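Side-chain contact in acetate kinase (Entamoeba histolytica, PDB 4H0O), which probably interconverts acetate and acetyl phosphate, as a pyrophosphate-dependent acetate kinase of the ASKHA superfamily: residues L276-L281 against Q303-V308. Residues are numbered along the deposited sequence; the frame is centred on the assembly and turned at random.
Sequences LGVSEL and QLAFDV
The last turn of the short helix 274-279 packs here on the first half of the long helix 299-324, in the ribonuclease H-like fold of this ASKHA-superfamily kinase, with V278 and S279 meeting L304 and A305. Small residues permit a close approach: the CA atoms of S279 and A305 lie 5.1 Å apart. The methyl of A305 serves both neighbours, its CB lying 3.6 Å from the backbone N of S279 and 3.8 Å from CB of V278. V278 holds CG1 anti to its own backbone N (chi1 -176°), which carries that methyl across to the backbone of the long helix, 3.6 Å from CA of A305. The same CG1 of V278 touches the branch point of L304, 3.7 Å from CG, so one valine methyl sits in the corner formed by the leucine side chain and the backbone at A305. These contacts between the segments are van der Waals contacts, mostly of carbon on carbon, and they bury 172 Å² over both sides.

The hydroxyl of S279 is used at its own helix end. S279 OG is hydrogen-bonded to O of L275, one turn back, and accepts from N of L281 (3.1 Å, 153° at the hydrogen), forming an ST turn where the chain turns out of the helix at E280 (phi 60°).

Q175 of the second subunit packs on L304, placing this helix pair beside the dimer interface, while S279 O is hydrogen-bonded to OG1 of T301 on the long helix. Helix 285-293 supplies I288 against S279, and its M285, a predicted ATP-binding residue, lies about 7 Å from A305, side chain to side chain.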
loop_
_atom_site.group_PDB
_atom_site.type_symbol
_atom_site.label_atom_id
_atom_site.label_comp_id
_atom_site.label_asym_id
_atom_site.label_seq_id
_atom_site.Cartn_x
_atom_site.Cartn_y
_atom_site.Cartn_z
ATOM N N LEU B 276 11.547 12.107 -8.412
ATOM C CA LEU B 276 12.464 13.220 -8.179
ATOM C C LEU B 276 13.348 12.974 -6.960
ATOM O O LEU B 276 14.568 13.143 -7.022
ATOM C CB LEU B 276 11.689 14.531 -8.006
ATOM C CG LEU B 276 12.507 15.787 -7.695
ATOM C CD1 LEU B 276 13.529 16.049 -8.788
ATOM C CD2 LEU B 276 11.599 16.997 -7.515
ATOM N N GLY B 277 12.728 12.559 -5.859
ATOM C CA GLY B 277 13.436 12.378 -4.604
ATOM C C GLY B 277 14.444 11.243 -4.567
ATOM O O GLY B 277 15.468 11.346 -3.887
ATOM N N VAL B 278 14.161 10.153 -5.276
ATOM C CA VAL B 278 15.051 8.994 -5.263
ATOM C C VAL B 278 16.167 9.105 -6.302
ATOM O O VAL B 278 17.325 8.807 -6.012
ATOM C CB VAL B 278 14.280 7.681 -5.488
ATOM C CG1 VAL B 278 15.216 6.485 -5.375
ATOM C CG2 VAL B 278 13.146 7.558 -4.486
ATOM N N SER B 279 15.812 9.527 -7.513
ATOM C CA SER B 279 16.792 9.677 -8.588
ATOM C C SER B 279 17.770 10.809 -8.297
ATOM O O SER B 279 18.928 10.752 -8.713
ATOM C CB SER B 279 16.099 9.947 -9.925
ATOM O OG SER B 279 15.596 11.272 -9.986
ATOM N N GLU B 280 17.287 11.833 -7.590
ATOM C CA GLU B 280 18.064 13.038 -7.295
ATOM C C GLU B 280 18.489 13.749 -8.577
ATOM O O GLU B 280 19.492 14.463 -8.593
ATOM C CB GLU B 280 19.288 12.713 -6.427
ATOM C CG GLU B 280 18.952 12.112 -5.067
ATOM C CD GLU B 280 20.190 11.721 -4.276
ATOM O OE1 GLU B 280 21.311 11.834 -4.821
ATOM O OE2 GLU B 280 20.043 11.299 -3.108
ATOM N N LEU B 281 17.714 13.556 -9.643
ATOM C CA LEU B 281 18.036 14.112 -10.954
ATOM C C LEU B 281 16.861 14.873 -11.561
ATOM O O LEU B 281 16.923 16.089 -11.744
ATOM C CB LEU B 281 18.460 13.000 -11.915
ATOM C CG LEU B 281 18.732 13.440 -13.355
ATOM C CD1 LEU B 281 20.145 13.974 -13.498
ATOM C CD2 LEU B 281 18.482 12.307 -14.338
ATOM N N GLN B 303 18.676 4.404 -11.381
ATOM C CA GLN B 303 18.349 2.987 -11.480
ATOM C C GLN B 303 17.501 2.564 -10.282
ATOM O O GLN B 303 16.573 1.763 -10.414
ATOM C CB GLN B 303 19.625 2.145 -11.550
ATOM C CG GLN B 303 19.383 0.660 -11.779
ATOM C CD GLN B 303 18.816 0.363 -13.156
ATOM O OE1 GLN B 303 19.439 0.662 -14.175
ATOM N NE2 GLN B 303 17.623 -0.226 -13.192
ATOM N N LEU B 304 17.822 3.113 -9.113
ATOM C CA LEU B 304 17.066 2.817 -7.901
ATOM C C LEU B 304 15.647 3.369 -8.006
ATOM O O LEU B 304 14.679 2.693 -7.661
ATOM C CB LEU B 304 17.768 3.399 -6.671
ATOM C CG LEU B 304 17.030 3.206 -5.343
ATOM C CD1 LEU B 304 16.855 1.725 -5.032
ATOM C CD2 LEU B 304 17.737 3.921 -4.193
ATOM N N ALA B 305 15.535 4.600 -8.496
ATOM C CA ALA B 305 14.238 5.239 -8.663
ATOM C C ALA B 305 13.341 4.436 -9.601
ATOM O O ALA B 305 12.155 4.259 -9.327
ATOM C CB ALA B 305 14.407 6.661 -9.167
ATOM N N PHE B 306 13.908 3.948 -10.703
ATOM C CA PHE B 306 13.151 3.131 -11.647
ATOM C C PHE B 306 12.707 1.816 -11.005
ATOM O O PHE B 306 11.560 1.396 -11.171
ATOM C CB PHE B 306 13.963 2.855 -12.917
ATOM C CG PHE B 306 13.234 2.011 -13.935
ATOM C CD1 PHE B 306 12.259 2.569 -14.751
ATOM C CD2 PHE B 306 13.533 0.663 -14.080
ATOM C CE1 PHE B 306 11.590 1.793 -15.691
ATOM C CE2 PHE B 306 12.868 -0.119 -15.018
ATOM C CZ PHE B 306 11.897 0.448 -15.825
ATOM N N ASP B 307 13.616 1.176 -10.270
ATOM C CA ASP B 307 13.320 -0.100 -9.618
ATOM C C ASP B 307 12.216 0.036 -8.567
ATOM O O ASP B 307 11.305 -0.794 -8.501
ATOM C CB ASP B 307 14.584 -0.688 -8.975
ATOM C CG ASP B 307 15.597 -1.177 -10.003
ATOM O OD1 ASP B 307 15.259 -1.241 -11.204
ATOM O OD2 ASP B 307 16.733 -1.510 -9.600
ATOM N N VAL B 308 12.309 1.080 -7.748
ATOM C CA VAL B 308 11.310 1.350 -6.717
ATOM C C VAL B 308 9.958 1.674 -7.348
ATOM O O VAL B 308 8.917 1.203 -6.887
ATOM C CB VAL B 308 11.749 2.512 -5.797
ATOM C CG1 VAL B 308 10.613 2.936 -4.872
ATOM C CG2 VAL B 308 12.977 2.115 -4.990
#